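Local coordinates for protein helicase of the snf2/rad54 family (Sulfolobus solfataricus, PDB 1Z5Z) that probably uses ATP hydrolysis to move along or remodel DNA as a SWI2/SNF2-family ATPase, of which this is the C-terminal domain, at residues Leu52-Lys65 with Ser250-Ile264. Residues are numbered along the deposited sequence; the frame is centred on the assembly and turned at random.
Sequences LFNNIDSVTGIKRK and SWITELSTEELRKVI
Arg64 reaches from near the start of helix 61-78 to the chain just ahead of helix 257-264 and grips the carbonyl oxygen of Leu255 with both terminal nitrogens: Arg64 NH1 lies 2.9 Å and Arg64 NH2 3.1 Å from Leu255 O. Arg64 NH1 has a second acceptor, Thr257 OG1 at 3.2 Å, in a nearly straight bond (167°) lying in the guanidinium plane. A side chain extended from CG to NE, with CG anti to the backbone N (chi1 176°), carries the group across. Between these two acceptors, Ser256 N-caps the helix: its OG accepts from Glu259 N, while Glu259 OE2 takes the Ser256 N-H through its anti lone pair, completing a capping box.

Lys65 lays its methylenes across Thr253, whose OG1 donates a hydrogen bond to a lone pair of Ser250 O (2.7 Å); Lys65 NZ is too poorly angled to bond Thr253 OG1. At the far end, Phe53 of helix 39-55 is a knob among Thr257, Leu260, Arg261 and Ile264. The Arg261 guanidinium stacks on one ring face, Arg261 CZ lying 4.0 Å from the centroid of the Phe53 ring, and Arg261 NE forms a salt bridge with Glu265. Leu52 CD2 meets Leu260 CD2 tip to tip at 3.8 Å. Across the contact, Arg64 thus bonds a carbonyl and a hydroxyl, consistent with a directional polar clamp on the start of helix 257-264, while Arg261 combines its salt bridge with a cation-pi stack beside the apolar contacts.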
loop_
_atom_site.group_PDB
_atom_site.type_symbol
_atom_site.label_atom_id
_atom_site.label_comp_id
_atom_site.label_asym_id
_atom_site.label_seq_id
_atom_site.Cartn_x
_atom_site.Cartn_y
_atom_site.Cartn_z
ATOM N N LEU A 52 -20.276 6.050 0.387
ATOM C CA LEU A 52 -20.365 5.853 -1.051
ATOM C C LEU A 52 -21.728 5.298 -1.472
ATOM O O LEU A 52 -22.351 5.835 -2.385
ATOM C CB LEU A 52 -19.272 4.919 -1.573
ATOM C CG LEU A 52 -19.386 4.729 -3.090
ATOM C CD1 LEU A 52 -19.210 6.109 -3.741
ATOM C CD2 LEU A 52 -18.348 3.754 -3.624
ATOM N N PHE A 53 -22.193 4.220 -0.831
ATOM C CA PHE A 53 -23.475 3.656 -1.219
ATOM C C PHE A 53 -24.687 4.491 -0.881
ATOM O O PHE A 53 -25.753 4.257 -1.455
ATOM C CB PHE A 53 -23.627 2.211 -0.715
ATOM C CG PHE A 53 -22.688 1.261 -1.409
ATOM C CD1 PHE A 53 -21.544 0.797 -0.767
ATOM C CD2 PHE A 53 -22.886 0.928 -2.737
ATOM C CE1 PHE A 53 -20.623 0.033 -1.440
ATOM C CE2 PHE A 53 -21.960 0.159 -3.417
ATOM C CZ PHE A 53 -20.840 -0.281 -2.775
ATOM N N ASN A 54 -24.544 5.458 0.020
ATOM C CA ASN A 54 -25.657 6.339 0.370
ATOM C C ASN A 54 -25.915 7.350 -0.771
ATOM O O ASN A 54 -27.042 7.771 -0.961
ATOM C CB ASN A 54 -25.314 7.144 1.628
ATOM C CG ASN A 54 -25.625 6.433 2.933
ATOM O OD1 ASN A 54 -25.500 7.038 4.007
ATOM N ND2 ASN A 54 -26.017 5.187 2.868
ATOM N N ASN A 55 -24.873 7.724 -1.522
ATOM C CA ASN A 55 -25.008 8.736 -2.576
ATOM C C ASN A 55 -24.755 8.318 -4.019
ATOM O O ASN A 55 -25.047 9.083 -4.938
ATOM C CB ASN A 55 -24.097 9.920 -2.257
ATOM C CG ASN A 55 -24.355 10.490 -0.887
ATOM O OD1 ASN A 55 -25.426 11.020 -0.620
ATOM N ND2 ASN A 55 -23.378 10.375 -0.003
ATOM N N ILE A 56 -24.225 7.118 -4.215
ATOM C CA ILE A 56 -23.908 6.607 -5.539
ATOM C C ILE A 56 -25.112 6.471 -6.501
ATOM O O ILE A 56 -24.951 6.541 -7.722
ATOM C CB ILE A 56 -23.212 5.248 -5.408
ATOM C CG1 ILE A 56 -22.857 4.681 -6.788
ATOM C CG2 ILE A 56 -24.116 4.303 -4.636
ATOM C CD1 ILE A 56 -21.374 4.556 -7.077
ATOM N N ASP A 57 -26.312 6.264 -5.974
ATOM C CA ASP A 57 -27.460 6.119 -6.866
ATOM C C ASP A 57 -27.844 7.442 -7.537
ATOM O O ASP A 57 -28.306 7.454 -8.683
ATOM C CB ASP A 57 -28.661 5.556 -6.108
ATOM C CG ASP A 57 -28.509 4.090 -5.796
ATOM O OD1 ASP A 57 -29.224 3.618 -4.899
ATOM O OD2 ASP A 57 -27.685 3.399 -6.450
ATOM N N SER A 58 -27.643 8.553 -6.834
ATOM C CA SER A 58 -27.985 9.848 -7.389
ATOM C C SER A 58 -27.240 10.108 -8.691
ATOM O O SER A 58 -27.864 10.370 -9.717
ATOM C CB SER A 58 -27.701 10.966 -6.379
ATOM O OG SER A 58 -26.310 11.177 -6.178
ATOM N N VAL A 59 -25.919 9.985 -8.700
ATOM C CA VAL A 59 -25.173 10.262 -9.935
ATOM C C VAL A 59 -25.029 9.117 -10.915
ATOM O O VAL A 59 -25.273 7.946 -10.600
ATOM C CB VAL A 59 -23.753 10.767 -9.640
ATOM C CG1 VAL A 59 -23.808 11.988 -8.722
ATOM C CG2 VAL A 59 -22.942 9.657 -9.012
ATOM N N THR A 60 -24.590 9.480 -12.116
ATOM C CA THR A 60 -24.369 8.514 -13.171
ATOM C C THR A 60 -23.208 9.010 -14.002
ATOM O O THR A 60 -22.694 10.113 -13.773
ATOM C CB THR A 60 -25.609 8.377 -14.080
ATOM O OG1 THR A 60 -25.512 7.178 -14.862
ATOM C CG2 THR A 60 -25.712 9.556 -15.011
ATOM N N GLY A 61 -22.801 8.190 -14.959
ATOM C CA GLY A 61 -21.713 8.553 -15.839
ATOM C C GLY A 61 -20.460 9.124 -15.196
ATOM O O GLY A 61 -19.862 8.531 -14.292
ATOM N N ILE A 62 -20.060 10.293 -15.688
ATOM C CA ILE A 62 -18.871 10.970 -15.214
ATOM C C ILE A 62 -18.868 11.210 -13.722
ATOM O O ILE A 62 -17.870 10.918 -13.069
ATOM C CB ILE A 62 -18.661 12.335 -15.950
ATOM C CG1 ILE A 62 -18.126 12.074 -17.360
ATOM C CG2 ILE A 62 -17.691 13.227 -15.173
ATOM C CD1 ILE A 62 -16.842 11.253 -17.401
ATOM N N LYS A 63 -19.954 11.751 -13.175
ATOM C CA LYS A 63 -19.981 12.016 -11.739
ATOM C C LYS A 63 -19.912 10.725 -10.897
ATOM O O LYS A 63 -19.423 10.753 -9.764
ATOM C CB LYS A 63 -21.219 12.831 -11.340
ATOM C CG LYS A 63 -21.219 14.310 -11.798
ATOM C CD LYS A 63 -22.245 15.118 -10.974
ATOM C CE LYS A 63 -22.324 16.588 -11.390
ATOM N N ARG A 64 -20.397 9.615 -11.456
ATOM C CA ARG A 64 -20.381 8.325 -10.760
ATOM C C ARG A 64 -18.947 7.827 -10.754
ATOM O O ARG A 64 -18.459 7.348 -9.739
ATOM C CB ARG A 64 -21.289 7.294 -11.450
ATOM C CG ARG A 64 -21.237 5.866 -10.819
ATOM C CD ARG A 64 -22.295 4.923 -11.414
ATOM N NE ARG A 64 -22.499 3.673 -10.664
ATOM C CZ ARG A 64 -21.761 2.573 -10.807
ATOM N NH1 ARG A 64 -22.030 1.483 -10.095
ATOM N NH2 ARG A 64 -20.751 2.548 -11.660
ATOM N N LYS A 65 -18.265 7.958 -11.884
ATOM C CA LYS A 65 -16.873 7.524 -11.971
ATOM C C LYS A 65 -16.032 8.237 -10.912
ATOM O O LYS A 65 -15.284 7.602 -10.141
ATOM C CB LYS A 65 -16.311 7.846 -13.345
ATOM C CG LYS A 65 -16.111 6.655 -14.239
ATOM C CD LYS A 65 -14.644 6.624 -14.677
ATOM C CE LYS A 65 -14.383 5.629 -15.812
ATOM N NZ LYS A 65 -12.927 5.585 -16.127
ATOM N N SER A 250 -9.680 1.534 -13.647
ATOM C CA SER A 250 -10.736 1.827 -14.603
ATOM C C SER A 250 -11.891 0.809 -14.550
ATOM O O SER A 250 -13.069 1.177 -14.382
ATOM C CB SER A 250 -10.146 1.884 -16.012
ATOM O OG SER A 250 -11.154 1.760 -17.001
ATOM N N TRP A 251 -11.555 -0.472 -14.671
ATOM C CA TRP A 251 -12.570 -1.519 -14.639
ATOM C C TRP A 251 -13.440 -1.429 -13.389
ATOM O O TRP A 251 -14.632 -1.750 -13.446
ATOM C CB TRP A 251 -11.923 -2.897 -14.698
ATOM C CG TRP A 251 -11.070 -3.219 -13.507
ATOM C CD1 TRP A 251 -9.781 -2.821 -13.282
ATOM C CD2 TRP A 251 -11.449 -4.001 -12.370
ATOM N NE1 TRP A 251 -9.332 -3.316 -12.080
ATOM C CE2 TRP A 251 -10.336 -4.048 -11.502
ATOM C CE3 TRP A 251 -12.619 -4.678 -12.008
ATOM C CZ2 TRP A 251 -10.365 -4.727 -10.289
ATOM C CZ3 TRP A 251 -12.644 -5.355 -10.801
ATOM C CH2 TRP A 251 -11.522 -5.379 -9.961
ATOM N N ILE A 252 -12.857 -0.991 -12.271
ATOM C CA ILE A 252 -13.619 -0.878 -11.024
ATOM C C ILE A 252 -14.672 0.230 -11.069
ATOM O O ILE A 252 -15.775 0.059 -10.551
ATOM C CB ILE A 252 -12.723 -0.594 -9.787
ATOM C CG1 ILE A 252 -11.786 -1.771 -9.500
ATOM C CG2 ILE A 252 -13.594 -0.395 -8.555
ATOM C CD1 ILE A 252 -11.008 -1.600 -8.190
ATOM N N THR A 253 -14.336 1.362 -11.686
ATOM C CA THR A 253 -15.272 2.484 -11.765
ATOM C C THR A 253 -16.443 2.206 -12.695
ATOM O O THR A 253 -17.396 2.970 -12.744
ATOM C CB THR A 253 -14.568 3.768 -12.244
ATOM O OG1 THR A 253 -14.077 3.569 -13.573
ATOM C CG2 THR A 253 -13.383 4.113 -11.320
ATOM N N GLU A 254 -16.373 1.109 -13.432
ATOM C CA GLU A 254 -17.450 0.745 -14.342
ATOM C C GLU A 254 -18.275 -0.487 -13.917
ATOM O O GLU A 254 -19.118 -0.972 -14.662
ATOM C CB GLU A 254 -16.867 0.537 -15.736
ATOM C CG GLU A 254 -16.072 1.742 -16.196
ATOM C CD GLU A 254 -15.585 1.614 -17.613
ATOM O OE1 GLU A 254 -14.904 0.610 -17.912
ATOM O OE2 GLU A 254 -15.880 2.522 -18.425
ATOM N N LEU A 255 -18.029 -1.002 -12.717
ATOM C CA LEU A 255 -18.786 -2.152 -12.219
ATOM C C LEU A 255 -20.205 -1.711 -11.840
ATOM O O LEU A 255 -20.453 -0.540 -11.546
ATOM C CB LEU A 255 -18.125 -2.724 -10.953
ATOM C CG LEU A 255 -16.664 -3.162 -10.985
ATOM C CD1 LEU A 255 -16.193 -3.459 -9.549
ATOM C CD2 LEU A 255 -16.505 -4.390 -11.868
ATOM N N SER A 256 -21.135 -2.653 -11.831
ATOM C CA SER A 256 -22.489 -2.330 -11.403
ATOM C C SER A 256 -22.354 -2.017 -9.901
ATOM O O SER A 256 -21.344 -2.367 -9.260
ATOM C CB SER A 256 -23.393 -3.551 -11.564
ATOM O OG SER A 256 -22.989 -4.588 -10.671
ATOM N N THR A 257 -23.361 -1.375 -9.331
ATOM C CA THR A 257 -23.326 -1.071 -7.910
ATOM C C THR A 257 -23.212 -2.327 -7.033
ATOM O O THR A 257 -22.620 -2.289 -5.948
ATOM C CB THR A 257 -24.575 -0.315 -7.509
ATOM O OG1 THR A 257 -24.529 0.986 -8.110
ATOM C CG2 THR A 257 -24.668 -0.192 -5.972
ATOM N N GLU A 258 -23.786 -3.432 -7.508
ATOM C CA GLU A 258 -23.759 -4.684 -6.760
ATOM C C GLU A 258 -22.367 -5.288 -6.844
ATOM O O GLU A 258 -21.827 -5.729 -5.837
ATOM C CB GLU A 258 -24.793 -5.673 -7.315
ATOM N N GLU A 259 -21.805 -5.330 -8.047
ATOM C CA GLU A 259 -20.457 -5.838 -8.227
ATOM C C GLU A 259 -19.471 -5.006 -7.423
ATOM O O GLU A 259 -18.546 -5.550 -6.802
ATOM C CB GLU A 259 -20.057 -5.787 -9.692
ATOM C CG GLU A 259 -20.674 -6.874 -10.543
ATOM C CD GLU A 259 -20.448 -6.616 -12.014
ATOM O OE1 GLU A 259 -20.357 -7.603 -12.767
ATOM O OE2 GLU A 259 -20.364 -5.429 -12.415
ATOM N N LEU A 260 -19.670 -3.687 -7.422
ATOM C CA LEU A 260 -18.784 -2.796 -6.676
ATOM C C LEU A 260 -18.813 -3.127 -5.166
ATOM O O LEU A 260 -17.778 -3.203 -4.500
ATOM C CB LEU A 260 -19.198 -1.339 -6.887
ATOM C CG LEU A 260 -18.352 -0.295 -6.142
ATOM C CD1 LEU A 260 -16.936 -0.322 -6.690
ATOM C CD2 LEU A 260 -18.962 1.095 -6.283
ATOM N N ARG A 261 -19.999 -3.343 -4.630
ATOM C CA ARG A 261 -20.130 -3.639 -3.203
ATOM C C ARG A 261 -19.380 -4.918 -2.817
ATOM O O ARG A 261 -18.861 -5.029 -1.709
ATOM C CB ARG A 261 -21.617 -3.761 -2.838
ATOM C CG ARG A 261 -21.891 -3.954 -1.351
ATOM C CD ARG A 261 -23.390 -3.899 -1.026
ATOM N NE ARG A 261 -23.597 -2.891 0.010
ATOM C CZ ARG A 261 -24.371 -1.822 -0.120
ATOM N NH1 ARG A 261 -25.027 -1.634 -1.247
ATOM N NH2 ARG A 261 -24.448 -0.930 0.863
ATOM N N LYS A 262 -19.313 -5.865 -3.739
ATOM C CA LYS A 262 -18.618 -7.141 -3.505
ATOM C C LYS A 262 -17.114 -6.847 -3.359
ATOM O O LYS A 262 -16.394 -7.397 -2.505
ATOM C CB LYS A 262 -18.873 -8.089 -4.703
ATOM C CG LYS A 262 -19.266 -9.539 -4.341
ATOM C CD LYS A 262 -20.369 -9.600 -3.259
ATOM C CE LYS A 262 -21.786 -9.831 -3.810
ATOM N NZ LYS A 262 -22.775 -9.854 -2.698
ATOM N N VAL A 263 -16.641 -5.935 -4.194
ATOM C CA VAL A 263 -15.239 -5.580 -4.169
ATOM C C VAL A 263 -14.803 -4.766 -2.959
ATOM O O VAL A 263 -13.805 -5.117 -2.315
ATOM C CB VAL A 263 -14.861 -4.823 -5.438
ATOM C CG1 VAL A 263 -13.429 -4.268 -5.321
ATOM C CG2 VAL A 263 -15.000 -5.783 -6.629
ATOM N N ILE A 264 -15.567 -3.739 -2.592
ATOM C CA ILE A 264 -15.124 -2.875 -1.484
ATOM C C ILE A 264 -15.711 -2.967 -0.060
ATOM O O ILE A 264 -15.105 -2.511 0.916
ATOM C CB ILE A 264 -15.215 -1.396 -1.916
ATOM C CG1 ILE A 264 -16.660 -0.904 -1.846
ATOM C CG2 ILE A 264 -14.674 -1.236 -3.353
ATOM C CD1 ILE A 264 -16.846 0.532 -2.352
#